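Long-range contacts in carbohydrate binding module family 33 and 10 domain protein (Teredinibacter turnerae, PDB 6RW7), which is an AA10 lytic polysaccharide monooxygenase, here as its copper-binding catalytic domain, that probably cleaves cellulose oxidatively as related enzymes do: residues H1-S9 / T97-H107; P106-F116 / A159-C170. All coordinates share one frame; numbering follows the deposited sequence.

Interaction 1 (H1-S9 / T97-H107). With CU1 (copper (I) ion), chain D; CU (copper (II) ion), chain C.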
loop_
_atom_site.group_PDB
_atom_site.type_symbol
_atom_site.label_atom_id
_atom_site.label_comp_id
_atom_site.label_asym_id
_atom_site.label_seq_id
_atom_site.Cartn_x
_atom_site.Cartn_y
_atom_site.Cartn_z
ATOM N N HIS A 1 -10.940 0.518 -7.205
ATOM C CA HIS A 1 -9.767 1.400 -7.360
ATOM C C HIS A 1 -9.481 2.096 -6.049
ATOM O O HIS A 1 -10.393 2.736 -5.492
ATOM C CB HIS A 1 -9.995 2.429 -8.465
ATOM C CG HIS A 1 -9.825 1.796 -9.789
ATOM N ND1 HIS A 1 -10.627 0.736 -10.197
ATOM C CD2 HIS A 1 -8.909 1.991 -10.749
ATOM C CE1 HIS A 1 -10.219 0.313 -11.386
ATOM N NE2 HIS A 1 -9.172 1.081 -11.759
ATOM N N GLY A 2 -8.280 1.923 -5.528
ATOM C CA GLY A 2 -7.998 2.464 -4.201
ATOM C C GLY A 2 -6.559 2.356 -3.784
ATOM O O GLY A 2 -5.717 1.773 -4.482
ATOM N N TYR A 3 -6.320 2.917 -2.619
ATOM C CA TYR A 3 -4.963 3.090 -2.047
ATOM C C TYR A 3 -5.158 3.413 -0.571
ATOM O O TYR A 3 -6.274 3.781 -0.169
ATOM C CB TYR A 3 -4.200 4.210 -2.781
ATOM C CG TYR A 3 -4.940 5.520 -2.770
ATOM C CD1 TYR A 3 -5.969 5.753 -3.656
ATOM C CD2 TYR A 3 -4.687 6.481 -1.801
ATOM C CE1 TYR A 3 -6.742 6.887 -3.570
ATOM C CE2 TYR A 3 -5.444 7.643 -1.721
ATOM C CZ TYR A 3 -6.466 7.850 -2.619
ATOM O OH TYR A 3 -7.227 8.997 -2.553
ATOM N N ILE A 4 -4.112 3.298 0.223
ATOM C CA ILE A 4 -4.203 3.615 1.656
ATOM C C ILE A 4 -4.013 5.123 1.845
ATOM O O ILE A 4 -2.951 5.689 1.479
ATOM C CB ILE A 4 -3.254 2.746 2.489
ATOM C CG1 ILE A 4 -3.720 1.289 2.432
ATOM C CG2 ILE A 4 -3.147 3.258 3.922
ATOM C CD1 ILE A 4 -2.793 0.335 3.124
ATOM N N GLU A 5 -4.997 5.732 2.480
ATOM C CA GLU A 5 -5.015 7.180 2.780
ATOM C C GLU A 5 -4.350 7.469 4.124
ATOM O O GLU A 5 -3.668 8.505 4.233
ATOM C CB GLU A 5 -6.463 7.650 2.748
ATOM C CG GLU A 5 -6.663 9.083 3.192
ATOM C CD GLU A 5 -8.081 9.564 2.944
ATOM O OE1 GLU A 5 -8.610 9.322 1.851
ATOM O OE2 GLU A 5 -8.641 10.178 3.858
ATOM N N SER A 6 -4.582 6.631 5.124
ATOM C CA SER A 6 -4.066 6.849 6.492
ATOM C C SER A 6 -3.640 5.518 7.077
ATOM O O SER A 6 -4.447 4.603 7.076
ATOM C CB SER A 6 -5.109 7.501 7.375
ATOM O OG SER A 6 -4.543 7.702 8.650
ATOM N N PRO A 7 -2.392 5.340 7.563
ATOM C CA PRO A 7 -1.312 6.309 7.373
ATOM C C PRO A 7 -1.050 6.487 5.879
ATOM O O PRO A 7 -1.418 5.623 5.062
ATOM C CB PRO A 7 -0.111 5.644 8.037
ATOM C CG PRO A 7 -0.449 4.168 7.919
ATOM C CD PRO A 7 -1.936 4.097 8.192
ATOM N N PRO A 8 -0.485 7.632 5.464
ATOM C CA PRO A 8 -0.425 7.934 4.045
ATOM C C PRO A 8 0.518 6.994 3.298
ATOM O O PRO A 8 1.703 6.967 3.565
ATOM C CB PRO A 8 0.062 9.382 3.963
ATOM C CG PRO A 8 0.706 9.631 5.311
ATOM C CD PRO A 8 -0.024 8.746 6.298
ATOM N N SER A 9 -0.030 6.302 2.305
ATOM C CA SER A 9 0.733 5.418 1.405
ATOM C C SER A 9 1.542 6.241 0.410
ATOM O O SER A 9 1.377 7.470 0.302
ATOM C CB SER A 9 -0.178 4.488 0.634
ATOM O OG SER A 9 -0.983 5.219 -0.276
ATOM N N THR A 97 -5.561 1.619 13.041
ATOM C CA THR A 97 -6.574 1.592 11.962
ATOM C C THR A 97 -5.915 2.021 10.654
ATOM O O THR A 97 -5.309 3.112 10.597
ATOM C CB THR A 97 -7.815 2.417 12.302
ATOM O OG1 THR A 97 -8.316 1.872 13.519
ATOM C CG2 THR A 97 -8.879 2.311 11.233
ATOM N N PHE A 98 -6.055 1.199 9.623
ATOM C CA PHE A 98 -5.612 1.529 8.248
ATOM C C PHE A 98 -6.841 1.930 7.442
ATOM O O PHE A 98 -7.845 1.233 7.516
ATOM C CB PHE A 98 -4.915 0.341 7.590
ATOM C CG PHE A 98 -3.582 0.017 8.199
ATOM C CD1 PHE A 98 -3.492 -0.769 9.339
ATOM C CD2 PHE A 98 -2.419 0.533 7.658
ATOM C CE1 PHE A 98 -2.261 -1.010 9.930
ATOM C CE2 PHE A 98 -1.190 0.249 8.227
ATOM C CZ PHE A 98 -1.116 -0.493 9.377
ATOM N N VAL A 99 -6.761 3.026 6.716
ATOM C CA VAL A 99 -7.907 3.571 5.951
ATOM C C VAL A 99 -7.586 3.418 4.471
ATOM O O VAL A 99 -6.644 4.105 3.961
ATOM C CB VAL A 99 -8.166 5.033 6.323
ATOM C CG1 VAL A 99 -9.349 5.562 5.534
ATOM C CG2 VAL A 99 -8.386 5.220 7.825
ATOM N N TRP A 100 -8.332 2.554 3.801
ATOM C CA TRP A 100 -8.300 2.488 2.321
ATOM C C TRP A 100 -9.286 3.522 1.800
ATOM O O TRP A 100 -10.479 3.453 2.163
ATOM C CB TRP A 100 -8.667 1.107 1.814
ATOM C CG TRP A 100 -7.566 0.099 1.899
ATOM C CD1 TRP A 100 -7.140 -0.620 2.979
ATOM C CD2 TRP A 100 -6.711 -0.268 0.819
ATOM N NE1 TRP A 100 -6.099 -1.435 2.626
ATOM C CE2 TRP A 100 -5.835 -1.262 1.298
ATOM C CE3 TRP A 100 -6.634 0.115 -0.518
ATOM C CZ2 TRP A 100 -4.877 -1.857 0.478
ATOM C CZ3 TRP A 100 -5.681 -0.475 -1.327
ATOM C CH2 TRP A 100 -4.804 -1.431 -0.824
ATOM N N ASP A 101 -8.837 4.397 0.909
ATOM C CA ASP A 101 -9.755 5.240 0.123
ATOM C C ASP A 101 -10.138 4.463 -1.123
ATOM O O ASP A 101 -9.239 4.092 -1.895
ATOM C CB ASP A 101 -9.152 6.577 -0.305
ATOM C CG ASP A 101 -10.177 7.351 -1.118
ATOM O OD1 ASP A 101 -10.303 7.080 -2.302
ATOM O OD2 ASP A 101 -10.909 8.124 -0.537
ATOM N N ILE A 102 -11.422 4.204 -1.306
ATOM C CA ILE A 102 -11.919 3.479 -2.509
ATOM C C ILE A 102 -12.891 4.386 -3.280
ATOM O O ILE A 102 -13.623 3.880 -4.118
ATOM C CB ILE A 102 -12.493 2.091 -2.119
ATOM C CG1 ILE A 102 -13.826 2.161 -1.361
ATOM C CG2 ILE A 102 -11.465 1.279 -1.336
ATOM C CD1 ILE A 102 -14.500 0.805 -1.257
ATOM N N SER A 103 -12.770 5.702 -3.111
ATOM C CA SER A 103 -13.693 6.689 -3.727
ATOM C C SER A 103 -13.676 6.573 -5.261
ATOM O O SER A 103 -14.743 6.732 -5.881
ATOM C CB SER A 103 -13.376 8.083 -3.287
ATOM O OG SER A 103 -12.091 8.458 -3.728
ATOM N N TYR A 104 -12.530 6.294 -5.875
ATOM C CA TYR A 104 -12.422 6.247 -7.360
ATOM C C TYR A 104 -12.997 4.948 -7.921
ATOM O O TYR A 104 -13.096 4.833 -9.142
ATOM C CB TYR A 104 -10.974 6.419 -7.810
ATOM C CG TYR A 104 -10.440 7.778 -7.475
ATOM C CD1 TYR A 104 -10.880 8.915 -8.142
ATOM C CD2 TYR A 104 -9.528 7.942 -6.448
ATOM C CE1 TYR A 104 -10.408 10.173 -7.808
ATOM C CE2 TYR A 104 -9.038 9.189 -6.102
ATOM C CZ TYR A 104 -9.485 10.311 -6.785
ATOM O OH TYR A 104 -8.985 11.527 -6.424
ATOM N N GLY A 105 -13.338 3.986 -7.079
ATOM C CA GLY A 105 -13.966 2.730 -7.517
ATOM C C GLY A 105 -14.477 1.979 -6.303
ATOM O O GLY A 105 -13.784 1.106 -5.774
ATOM N N PRO A 106 -15.641 2.382 -5.745
ATOM C CA PRO A 106 -16.041 1.937 -4.414
ATOM C C PRO A 106 -16.735 0.571 -4.434
ATOM O O PRO A 106 -17.937 0.442 -4.185
ATOM C CB PRO A 106 -16.928 3.091 -3.943
ATOM C CG PRO A 106 -17.604 3.544 -5.220
ATOM C CD PRO A 106 -16.512 3.444 -6.268
ATOM N N HIS A 107 -15.927 -0.454 -4.675
ATOM C CA HIS A 107 -16.374 -1.858 -4.816
ATOM C C HIS A 107 -16.614 -2.474 -3.419
ATOM O O HIS A 107 -16.032 -3.529 -3.115
ATOM C CB HIS A 107 -15.334 -2.689 -5.581
ATOM C CG HIS A 107 -14.716 -2.042 -6.771
ATOM N ND1 HIS A 107 -15.450 -1.709 -7.893
ATOM C CD2 HIS A 107 -13.434 -1.706 -7.035
ATOM C CE1 HIS A 107 -14.645 -1.173 -8.795
ATOM N NE2 HIS A 107 -13.395 -1.161 -8.293
HETATM CU CU CU1 D . -11.905 -0.147 -9.076
HETATM CU CU CU C . -10.713 9.611 1.454
HETATM O O HOH W 1 -9.974 5.359 -4.655
HETATM O O HOH W 2 -7.687 11.464 -4.105
HETATM O O HOH W 3 -5.372 5.725 10.378
HETATM O O HOH W 4 -12.769 10.182 0.980
HETATM O O HOH W 5 -13.486 1.362 -10.393
#
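Tyr3 and Asp101 form an antiparallel hydrogen-bonded pair, Ile4 and Trp100 the non-hydrogen-bonded pair next to it, and a classic beta bulge follows, in which Glu5 and Ser6 share Val99 as their partner. Asp101 N reaches Tyr3 O at 2.8 Å, and Val99 O takes Glu5 N at 2.7 Å together with a weak bond from Ser6 N. On one side of this ribbon Ile4 lays CG1 over the face of the Trp100 indole, 3.6 Å from the centroid of its five-membered ring. On the other, the Tyr3 ring stands between its backbone N and carbonyl carbon (chi1 56°), which brings one face over Asp101 CB in a CH-pi contact. Asp101 divides its carboxylate: OD1 accepts from Ser103 N, closing an Asx turn, and from Ser103 OG on its syn lone pair, while OD2 binds the copper(II) ion at 2.5 Å. Glu5, with its chain stretched out, brings OE1 to the same ion at 2.2 Å, and the metal charge probably eases the meeting of two carboxylates. Beyond the strands lies the histidine brace that defines these monooxygenases: His1 chelates copper(I) through its amino N (2.2 Å) and ND1 (1.9 Å). His107 NE2 completes the T at 2.0 Å, and a more distant water also lies on the metal. A CB on Gly105 would collide with this copper and with His1 N. Strand 3-6 is an outer strand of its antiparallel sheet, strand 96-101 continues it toward strand 165-172, helix 10-17 packs on Tyr3 and Glu5, and strand 193-202 touches Pro7, Trp100 and His107.

Interaction 2 (P106-F116 / A159-C170). With CU1 (copper (I) ion), chain D; CU (copper (II) ion), chain C.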
loop_
_atom_site.group_PDB
_atom_site.type_symbol
_atom_site.label_atom_id
_atom_site.label_comp_id
_atom_site.label_asym_id
_atom_site.label_seq_id
_atom_site.Cartn_x
_atom_site.Cartn_y
_atom_site.Cartn_z
ATOM N N PRO A 106 -15.641 2.382 -5.745
ATOM C CA PRO A 106 -16.041 1.937 -4.414
ATOM C C PRO A 106 -16.735 0.571 -4.434
ATOM O O PRO A 106 -17.937 0.442 -4.185
ATOM C CB PRO A 106 -16.928 3.091 -3.943
ATOM C CG PRO A 106 -17.604 3.544 -5.220
ATOM C CD PRO A 106 -16.512 3.444 -6.268
ATOM N N HIS A 107 -15.927 -0.454 -4.675
ATOM C CA HIS A 107 -16.374 -1.858 -4.816
ATOM C C HIS A 107 -16.614 -2.474 -3.419
ATOM O O HIS A 107 -16.032 -3.529 -3.115
ATOM C CB HIS A 107 -15.334 -2.689 -5.581
ATOM C CG HIS A 107 -14.716 -2.042 -6.771
ATOM N ND1 HIS A 107 -15.450 -1.709 -7.893
ATOM C CD2 HIS A 107 -13.434 -1.706 -7.035
ATOM C CE1 HIS A 107 -14.645 -1.173 -8.795
ATOM N NE2 HIS A 107 -13.395 -1.161 -8.293
ATOM N N PHE A 108 -17.480 -1.889 -2.609
ATOM C CA PHE A 108 -17.856 -2.438 -1.285
ATOM C C PHE A 108 -18.505 -3.810 -1.449
ATOM O O PHE A 108 -18.204 -4.711 -0.677
ATOM C CB PHE A 108 -18.810 -1.488 -0.570
ATOM C CG PHE A 108 -18.152 -0.244 -0.032
ATOM C CD1 PHE A 108 -17.362 -0.299 1.101
ATOM C CD2 PHE A 108 -18.370 0.993 -0.623
ATOM C CE1 PHE A 108 -16.799 0.855 1.632
ATOM C CE2 PHE A 108 -17.807 2.145 -0.099
ATOM C CZ PHE A 108 -17.010 2.074 1.025
ATOM N N SER A 109 -19.400 -3.946 -2.426
ATOM C CA SER A 109 -20.374 -5.065 -2.500
ATOM C C SER A 109 -19.696 -6.433 -2.654
ATOM O O SER A 109 -20.348 -7.425 -2.284
ATOM C CB SER A 109 -21.386 -4.840 -3.592
ATOM O OG SER A 109 -20.778 -4.998 -4.868
ATOM N N ASP A 110 -18.478 -6.522 -3.198
ATOM C CA ASP A 110 -17.781 -7.822 -3.337
ATOM C C ASP A 110 -16.358 -7.702 -2.771
ATOM O O ASP A 110 -15.536 -8.554 -3.093
ATOM C CB ASP A 110 -17.857 -8.356 -4.775
ATOM C CG ASP A 110 -17.224 -7.422 -5.790
ATOM O OD1 ASP A 110 -16.677 -6.360 -5.383
ATOM O OD2 ASP A 110 -17.288 -7.765 -7.005
ATOM N N THR A 111 -16.105 -6.720 -1.906
ATOM C CA THR A 111 -14.859 -6.712 -1.110
ATOM C C THR A 111 -14.783 -8.012 -0.304
ATOM O O THR A 111 -15.799 -8.376 0.331
ATOM C CB THR A 111 -14.802 -5.521 -0.151
ATOM O OG1 THR A 111 -14.529 -4.365 -0.949
ATOM C CG2 THR A 111 -13.723 -5.681 0.895
ATOM N N GLU A 112 -13.639 -8.680 -0.298
ATOM C CA GLU A 112 -13.472 -9.940 0.468
ATOM C C GLU A 112 -12.372 -9.820 1.525
ATOM O O GLU A 112 -12.591 -10.330 2.651
ATOM C CB GLU A 112 -13.157 -11.107 -0.455
ATOM C CG GLU A 112 -13.050 -12.389 0.332
ATOM C CD GLU A 112 -13.178 -13.647 -0.496
ATOM O OE1 GLU A 112 -12.667 -13.660 -1.631
ATOM O OE2 GLU A 112 -13.795 -14.621 0.015
ATOM N N GLU A 113 -11.210 -9.246 1.221
ATOM C CA GLU A 113 -10.166 -9.284 2.264
ATOM C C GLU A 113 -9.219 -8.097 2.164
ATOM O O GLU A 113 -9.057 -7.483 1.108
ATOM C CB GLU A 113 -9.404 -10.606 2.240
ATOM C CG GLU A 113 -8.722 -10.855 0.915
ATOM C CD GLU A 113 -7.862 -12.101 0.814
ATOM O OE1 GLU A 113 -8.053 -13.027 1.620
ATOM O OE2 GLU A 113 -6.959 -12.121 -0.036
ATOM N N LEU A 114 -8.633 -7.807 3.307
ATOM C CA LEU A 114 -7.614 -6.753 3.469
ATOM C C LEU A 114 -6.415 -7.452 4.104
ATOM O O LEU A 114 -6.572 -8.053 5.180
ATOM C CB LEU A 114 -8.144 -5.652 4.394
ATOM C CG LEU A 114 -9.292 -4.752 3.924
ATOM C CD1 LEU A 114 -8.935 -3.983 2.687
ATOM C CD2 LEU A 114 -10.625 -5.476 3.802
ATOM N N VAL A 115 -5.273 -7.424 3.438
ATOM C CA VAL A 115 -4.067 -8.190 3.844
ATOM C C VAL A 115 -2.918 -7.207 4.005
ATOM O O VAL A 115 -2.789 -6.320 3.173
ATOM C CB VAL A 115 -3.753 -9.277 2.795
ATOM C CG1 VAL A 115 -2.675 -10.219 3.266
ATOM C CG2 VAL A 115 -4.999 -10.070 2.422
ATOM N N PHE A 116 -2.092 -7.391 5.034
ATOM C CA PHE A 116 -0.976 -6.471 5.326
ATOM C C PHE A 116 0.259 -7.270 5.705
ATOM O O PHE A 116 0.175 -8.137 6.595
ATOM C CB PHE A 116 -1.303 -5.557 6.499
ATOM C CG PHE A 116 -2.505 -4.667 6.337
ATOM C CD1 PHE A 116 -3.791 -5.163 6.494
ATOM C CD2 PHE A 116 -2.345 -3.337 6.002
ATOM C CE1 PHE A 116 -4.883 -4.314 6.382
ATOM C CE2 PHE A 116 -3.437 -2.508 5.862
ATOM C CZ PHE A 116 -4.701 -2.996 6.045
ATOM N N ALA A 159 -17.037 -0.499 6.693
ATOM C CA ALA A 159 -17.344 0.284 5.483
ATOM C C ALA A 159 -17.771 1.693 5.910
ATOM O O ALA A 159 -18.707 1.820 6.709
ATOM C CB ALA A 159 -18.414 -0.390 4.669
ATOM N N ASP A 160 -17.109 2.724 5.411
ATOM C CA ASP A 160 -17.544 4.125 5.599
ATOM C C ASP A 160 -18.109 4.592 4.262
ATOM O O ASP A 160 -17.346 5.013 3.389
ATOM C CB ASP A 160 -16.388 4.951 6.142
ATOM C CG ASP A 160 -16.647 6.439 6.181
ATOM O OD1 ASP A 160 -17.754 6.874 5.771
ATOM O OD2 ASP A 160 -15.719 7.133 6.626
ATOM N N MET A 161 -19.416 4.488 4.089
ATOM C CA MET A 161 -20.066 4.774 2.789
ATOM C C MET A 161 -20.006 6.278 2.492
ATOM O O MET A 161 -19.932 6.659 1.321
ATOM C CB MET A 161 -21.527 4.301 2.817
ATOM C CG MET A 161 -21.669 2.837 3.149
ATOM S SD MET A 161 -20.677 1.842 2.017
ATOM C CE MET A 161 -21.555 2.187 0.489
ATOM N N ALA A 162 -20.011 7.107 3.520
ATOM C CA ALA A 162 -20.011 8.577 3.363
ATOM C C ALA A 162 -18.693 9.043 2.753
ATOM O O ALA A 162 -18.721 9.908 1.845
ATOM C CB ALA A 162 -20.244 9.224 4.697
ATOM N N ASN A 163 -17.573 8.479 3.211
ATOM C CA ASN A 163 -16.231 8.883 2.712
ATOM C C ASN A 163 -15.728 7.946 1.613
ATOM O O ASN A 163 -14.665 8.248 1.064
ATOM C CB ASN A 163 -15.222 8.940 3.846
ATOM C CG ASN A 163 -15.479 10.111 4.764
ATOM O OD1 ASN A 163 -15.423 11.252 4.315
ATOM N ND2 ASN A 163 -15.782 9.845 6.027
ATOM N N SER A 164 -16.445 6.872 1.299
ATOM C CA SER A 164 -15.964 5.781 0.410
ATOM C C SER A 164 -14.628 5.266 0.936
ATOM O O SER A 164 -13.646 5.229 0.170
ATOM C CB SER A 164 -15.815 6.237 -1.017
ATOM O OG SER A 164 -17.074 6.593 -1.544
ATOM N N HIS A 165 -14.586 4.893 2.209
ATOM C CA HIS A 165 -13.393 4.327 2.869
ATOM C C HIS A 165 -13.704 2.927 3.392
ATOM O O HIS A 165 -14.853 2.643 3.780
ATOM C CB HIS A 165 -12.909 5.188 4.033
ATOM C CG HIS A 165 -12.297 6.493 3.659
ATOM N ND1 HIS A 165 -11.870 7.375 4.625
ATOM C CD2 HIS A 165 -12.046 7.054 2.457
ATOM C CE1 HIS A 165 -11.364 8.442 4.028
ATOM N NE2 HIS A 165 -11.449 8.251 2.703
ATOM N N ILE A 166 -12.680 2.081 3.436
ATOM C CA ILE A 166 -12.706 0.845 4.256
ATOM C C ILE A 166 -11.717 1.051 5.396
ATOM O O ILE A 166 -10.548 1.378 5.118
ATOM C CB ILE A 166 -12.366 -0.415 3.442
ATOM C CG1 ILE A 166 -13.369 -0.673 2.316
ATOM C CG2 ILE A 166 -12.220 -1.605 4.366
ATOM C CD1 ILE A 166 -12.941 -1.729 1.316
ATOM N N ASN A 167 -12.161 0.889 6.641
ATOM C CA ASN A 167 -11.301 1.015 7.836
ATOM C C ASN A 167 -11.020 -0.396 8.366
ATOM O O ASN A 167 -11.980 -1.149 8.598
ATOM C CB ASN A 167 -11.956 1.879 8.913
ATOM C CG ASN A 167 -12.363 3.254 8.435
ATOM O OD1 ASN A 167 -11.640 3.896 7.668
ATOM N ND2 ASN A 167 -13.519 3.728 8.893
ATOM N N VAL A 168 -9.752 -0.768 8.481
ATOM C CA VAL A 168 -9.359 -2.095 9.012
ATOM C C VAL A 168 -8.528 -1.855 10.257
ATOM O O VAL A 168 -7.541 -1.117 10.152
ATOM C CB VAL A 168 -8.495 -2.917 8.048
ATOM C CG1 VAL A 168 -8.421 -4.368 8.492
ATOM C CG2 VAL A 168 -8.865 -2.798 6.603
ATOM N N THR A 169 -8.816 -2.560 11.343
ATOM C CA THR A 169 -8.012 -2.478 12.581
ATOM C C THR A 169 -7.061 -3.670 12.627
ATOM O O THR A 169 -7.515 -4.811 12.426
ATOM C CB THR A 169 -8.945 -2.352 13.784
ATOM O OG1 THR A 169 -9.736 -1.190 13.542
ATOM C CG2 THR A 169 -8.184 -2.217 15.081
ATOM N N CYS A 170 -5.781 -3.405 12.874
ATOM C CA CYS A 170 -4.710 -4.418 12.809
ATOM C C CYS A 170 -3.846 -4.283 14.057
ATOM O O CYS A 170 -3.701 -3.165 14.565
ATOM C CB CYS A 170 -3.824 -4.223 11.583
ATOM S SG CYS A 170 -4.620 -4.493 9.973
HETATM CU CU CU1 D . -11.905 -0.147 -9.076
HETATM CU CU CU C . -10.713 9.611 1.454
HETATM O O HOH W 4 -12.769 10.182 0.980
HETATM O O HOH W 5 -13.486 1.362 -10.393
#
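Phe108 meets Met161 in a Met-aromatic contact, one of two sulfur-aromatic pairs here. The methionine chain, folded back at its second and third torsions (-55° and -66°), sets SD over the middle of the phenyl face, 3.6 Å from its centroid. At the far end Cys170 SG lies over a face of the Phe116 ring, 4.0 Å from the centroid. Apolar packing makes up most of the rest. Ala159 CB and Ile166 CG1 approach the Phe108 ring obliquely, both nearest CE1. Ile166 CD1 and the end of Thr111 meet tip to tip, and Val168 presses CG2 against Leu114 CG at 3.3 Å, an unusually tight contact. With alanine in place of Phe108, the Met161 sulfur would probably lose its aromatic face and a gap open beside Ala159 CB and Ile166 CG1. Among the polar groups, His165 O comes to the edge of the Phe108 ring, in plane, 3.4 Å from CE1. Thr111 OG1 donates to His107 O at 2.8 Å, and Asp160 holds the 160-165 turn through Asn163 N and ND2, ahead of His165, whose NE2 binds copper(II) at 2.0 Å. Strands 111-116 and 165-170 cross at -52°, their axes 9.2 Å apart at closest approach, in a beta-sandwich core; Trp185 of strand 178-187 touches Leu114 and Ile166, Trp100 of strand 96-101 covers Leu114, and a disulfide ties Cys170 to Cys142 of strand 142-145.

Interaction 1 pairs strands within one sheet and interaction 2 packs that sheet on the other, their centres about 8 Å apart. Strand 96-101 joins them, with probable hydrogen bonds of 2.8 Å from Phe98 N to Val168 O and from Trp100 N to Ile166 O. The copper(II) site spans both: His165 adds the third protein ligand, its NE2 lying 3.2 Å from Glu5 OE1, beside a water that also donates to Asn163 O. The shared residues Pro106 and His107 lead from the copper(I) brace straight to Phe108, so the active-site loop runs directly into the core packing. The example illustrates how neighbouring strands of one sheet can together supply a metal site.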